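PDB 4C65: ochratoxinase from Aspergillus niger, which uses zinc to hydrolyse ochratoxin A to ochratoxin alpha and L-phenylalanine, acting as a carboxypeptidase with a preference for C-terminal aromatic residues. Local coordinates for residues P63-C68 / K363-N368. Residues are numbered along the deposited sequence; the frame is centred on the assembly and turned at random.
Sequences PGLWDC and KAATAN
The backbones of W66 and A365 meet most closely, CA to CA 5.3 Å, where strand 60-67 passes the C-terminal part of helix 358-365 and the chain that follows it. One hydrogen bond joins them: W66 N donates to A365 O at 2.8 Å. The bond is fairly straight at hydrogen (158°), with the donor nearly in line with the carbonyl. Within 363-368, K363 O accepts from both T366 N and N368 N. The strand belongs to the twisted TIM barrel of the amidohydrolase fold: its edges bond to strand 109-114 and, through G64, to D390, and just beyond it lies H69, a ligand of the first zinc ion. D67, turned from the helix, bonds through OD1 to H69 N. T366 packs between P63 and L65. Its CB lies 3.9 Å from P63 CB, the two side chains crossing at about a right angle, while its CG2 comes to 4.0 Å from L65 CD2. OG1 sits between the backbone N and carbonyl carbon (chi1 61°) and bonds back to I362 O, fixing the methyl's direction. The same L65 CD2 touches A365 CB at 3.9 Å. W66 brings its CB to 3.4 Å from A365 O, and its indole lies nearly parallel to the ring of Y137.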
ATOM      1  N   PRO A  63      41.866  29.516 -16.373  1.00 14.49           N
ATOM      2  CA  PRO A  63      40.462  29.101 -16.343  1.00 14.12           C
ATOM      3  C   PRO A  63      39.974  28.808 -14.949  1.00 13.58           C
ATOM      4  O   PRO A  63      40.753  28.409 -14.080  1.00 13.60           O
ATOM      5  CB  PRO A  63      40.444  27.796 -17.165  1.00 14.44           C
ATOM      6  CG  PRO A  63      41.753  27.737 -17.865  1.00 15.08           C
ATOM      7  CD  PRO A  63      42.709  28.497 -17.002  1.00 15.21           C
ATOM      8  N   GLY A  64      38.684  29.015 -14.728  1.00 13.36           N
ATOM      9  CA  GLY A  64      38.052  28.560 -13.484  1.00 13.28           C
ATOM     10  C   GLY A  64      38.240  27.050 -13.295  1.00 12.95           C
ATOM     11  O   GLY A  64      38.249  26.296 -14.268  1.00 13.14           O
ATOM     12  N   LEU A  65      38.411  26.632 -12.046  1.00 12.96           N
ATOM     13  CA  LEU A  65      38.747  25.251 -11.737  1.00 13.24           C
ATOM     14  C   LEU A  65      37.515  24.355 -11.695  1.00 13.05           C
ATOM     15  O   LEU A  65      36.435  24.787 -11.303  1.00 12.75           O
ATOM     16  CB  LEU A  65      39.468  25.189 -10.403  1.00 13.63           C
ATOM     17  CG  LEU A  65      40.858  25.807 -10.366  1.00 14.24           C
ATOM     18  CD1 LEU A  65      41.248  26.114  -8.932  1.00 14.58           C
ATOM     19  CD2 LEU A  65      41.849  24.844 -11.024  1.00 14.96           C
ATOM     20  N   TRP A  66      37.709  23.102 -12.107  1.00 13.65           N
ATOM     21  CA  TRP A  66      36.692  22.055 -12.017  1.00 13.66           C
ATOM     22  C   TRP A  66      37.080  21.063 -10.927  1.00 13.90           C
ATOM     23  O   TRP A  66      38.258  20.800 -10.708  1.00 14.90           O
ATOM     24  CB  TRP A  66      36.610  21.247 -13.287  1.00 14.18           C
ATOM     25  CG  TRP A  66      35.841  21.855 -14.395  1.00 14.07           C
ATOM     26  CD1 TRP A  66      36.130  22.998 -15.051  1.00 14.08           C
ATOM     27  CD2 TRP A  66      34.710  21.284 -15.060  1.00 14.15           C
ATOM     28  NE1 TRP A  66      35.207  23.215 -16.051  1.00 14.07           N
ATOM     29  CE2 TRP A  66      34.326  22.171 -16.071  1.00 14.19           C
ATOM     30  CE3 TRP A  66      33.969  20.115 -14.877  1.00 14.67           C
ATOM     31  CZ2 TRP A  66      33.226  21.943 -16.882  1.00 14.52           C
ATOM     32  CZ3 TRP A  66      32.891  19.879 -15.708  1.00 14.93           C
ATOM     33  CH2 TRP A  66      32.540  20.787 -16.706  1.00 14.92           C
ATOM     34  N   ASP A  67      36.085  20.546 -10.212  1.00 13.60           N
ATOM     35  CA  ASP A  67      36.259  19.298  -9.515  1.00 13.83           C
ATOM     36  C   ASP A  67      35.241  18.323 -10.051  1.00 14.12           C
ATOM     37  O   ASP A  67      34.036  18.619 -10.060  1.00 14.15           O
ATOM     38  CB  ASP A  67      36.135  19.451  -8.017  1.00 13.53           C
ATOM     39  CG  ASP A  67      36.719  18.247  -7.282  1.00 14.12           C
ATOM     40  OD1 ASP A  67      36.030  17.184  -7.239  1.00 14.07           O
ATOM     41  OD2 ASP A  67      37.853  18.376  -6.783  1.00 14.45           O
ATOM     42  N   CYS A  68      35.730  17.168 -10.494  1.00 14.88           N
ATOM     43  CA  CYS A  68      34.902  16.203 -11.181  1.00 15.51           C
ATOM     44  C   CYS A  68      34.358  15.094 -10.299  1.00 16.16           C
ATOM     45  O   CYS A  68      33.771  14.135 -10.802  1.00 17.11           O
ATOM     46  CB  CYS A  68      35.688  15.609 -12.328  1.00 16.31           C
ATOM     47  SG  CYS A  68      36.194  16.856 -13.535  1.00 16.25           S
ATOM     48  N   LYS A 363      45.887  21.472 -16.161  1.00 19.54           N
ATOM     49  CA  LYS A 363      45.188  20.961 -17.350  1.00 19.10           C
ATOM     50  C   LYS A 363      44.115  19.946 -16.961  1.00 17.80           C
ATOM     51  O   LYS A 363      42.988  19.971 -17.452  1.00 16.96           O
ATOM     52  CB  LYS A 363      46.205  20.307 -18.277  1.00 20.54           C
ATOM     53  CG  LYS A 363      45.618  19.777 -19.566  1.00 20.91           C
ATOM     54  CD  LYS A 363      46.533  18.867 -20.354  1.00 22.37           C
ATOM     55  CE  LYS A 363      45.857  18.543 -21.613  1.00 22.53           C
ATOM     56  NZ  LYS A 363      46.651  18.412 -22.854  1.00 23.85           N
ATOM     57  N   ALA A 364      44.476  19.071 -16.041  1.00 17.44           N
ATOM     58  CA  ALA A 364      43.554  18.056 -15.531  1.00 16.49           C
ATOM     59  C   ALA A 364      42.394  18.670 -14.727  1.00 15.31           C
ATOM     60  O   ALA A 364      41.333  18.052 -14.618  1.00 14.86           O
ATOM     61  CB  ALA A 364      44.309  17.045 -14.676  1.00 16.84           C
ATOM     62  N   ALA A 365      42.585  19.868 -14.186  1.00 14.97           N
ATOM     63  CA  ALA A 365      41.525  20.529 -13.438  1.00 14.31           C
ATOM     64  C   ALA A 365      40.780  21.599 -14.230  1.00 13.72           C
ATOM     65  O   ALA A 365      39.826  22.192 -13.727  1.00 13.26           O
ATOM     66  CB  ALA A 365      42.086  21.134 -12.178  1.00 14.85           C
ATOM     67  N   THR A 366      41.212  21.847 -15.461  1.00 13.73           N
ATOM     68  CA  THR A 366      40.601  22.859 -16.291  1.00 13.39           C
ATOM     69  C   THR A 366      40.255  22.312 -17.647  1.00 13.22           C
ATOM     70  O   THR A 366      39.126  21.908 -17.878  1.00 12.47           O
ATOM     71  CB  THR A 366      41.502  24.112 -16.400  1.00 14.25           C
ATOM     72  OG1 THR A 366      42.773  23.793 -16.996  1.00 14.92           O
ATOM     73  CG2 THR A 366      41.736  24.699 -15.046  1.00 14.31           C
ATOM     74  N   ALA A 367      41.226  22.237 -18.544  1.00 13.98           N
ATOM     75  CA  ALA A 367      40.962  21.885 -19.947  1.00 14.31           C
ATOM     76  C   ALA A 367      40.311  20.502 -20.123  1.00 14.10           C
ATOM     77  O   ALA A 367      39.438  20.343 -20.966  1.00 13.77           O
ATOM     78  CB  ALA A 367      42.237  21.993 -20.786  1.00 15.19           C
ATOM     79  N   ASN A 368      40.761  19.519 -19.356  1.00 14.45           N
ATOM     80  CA  ASN A 368      40.294  18.142 -19.495  1.00 14.59           C
ATOM     81  C   ASN A 368      39.009  17.903 -18.768  1.00 14.32           C
ATOM     82  O   ASN A 368      38.273  16.990 -19.095  1.00 14.32           O
ATOM     83  CB  ASN A 368      41.320  17.160 -18.935  1.00 14.96           C
ATOM     84  CG  ASN A 368      42.538  16.993 -19.831  1.00 15.99           C
ATOM     85  OD1 ASN A 368      42.554  17.392 -20.992  1.00 16.39           O
ATOM     86  ND2 ASN A 368      43.576  16.396 -19.273  1.00 16.70           N
TER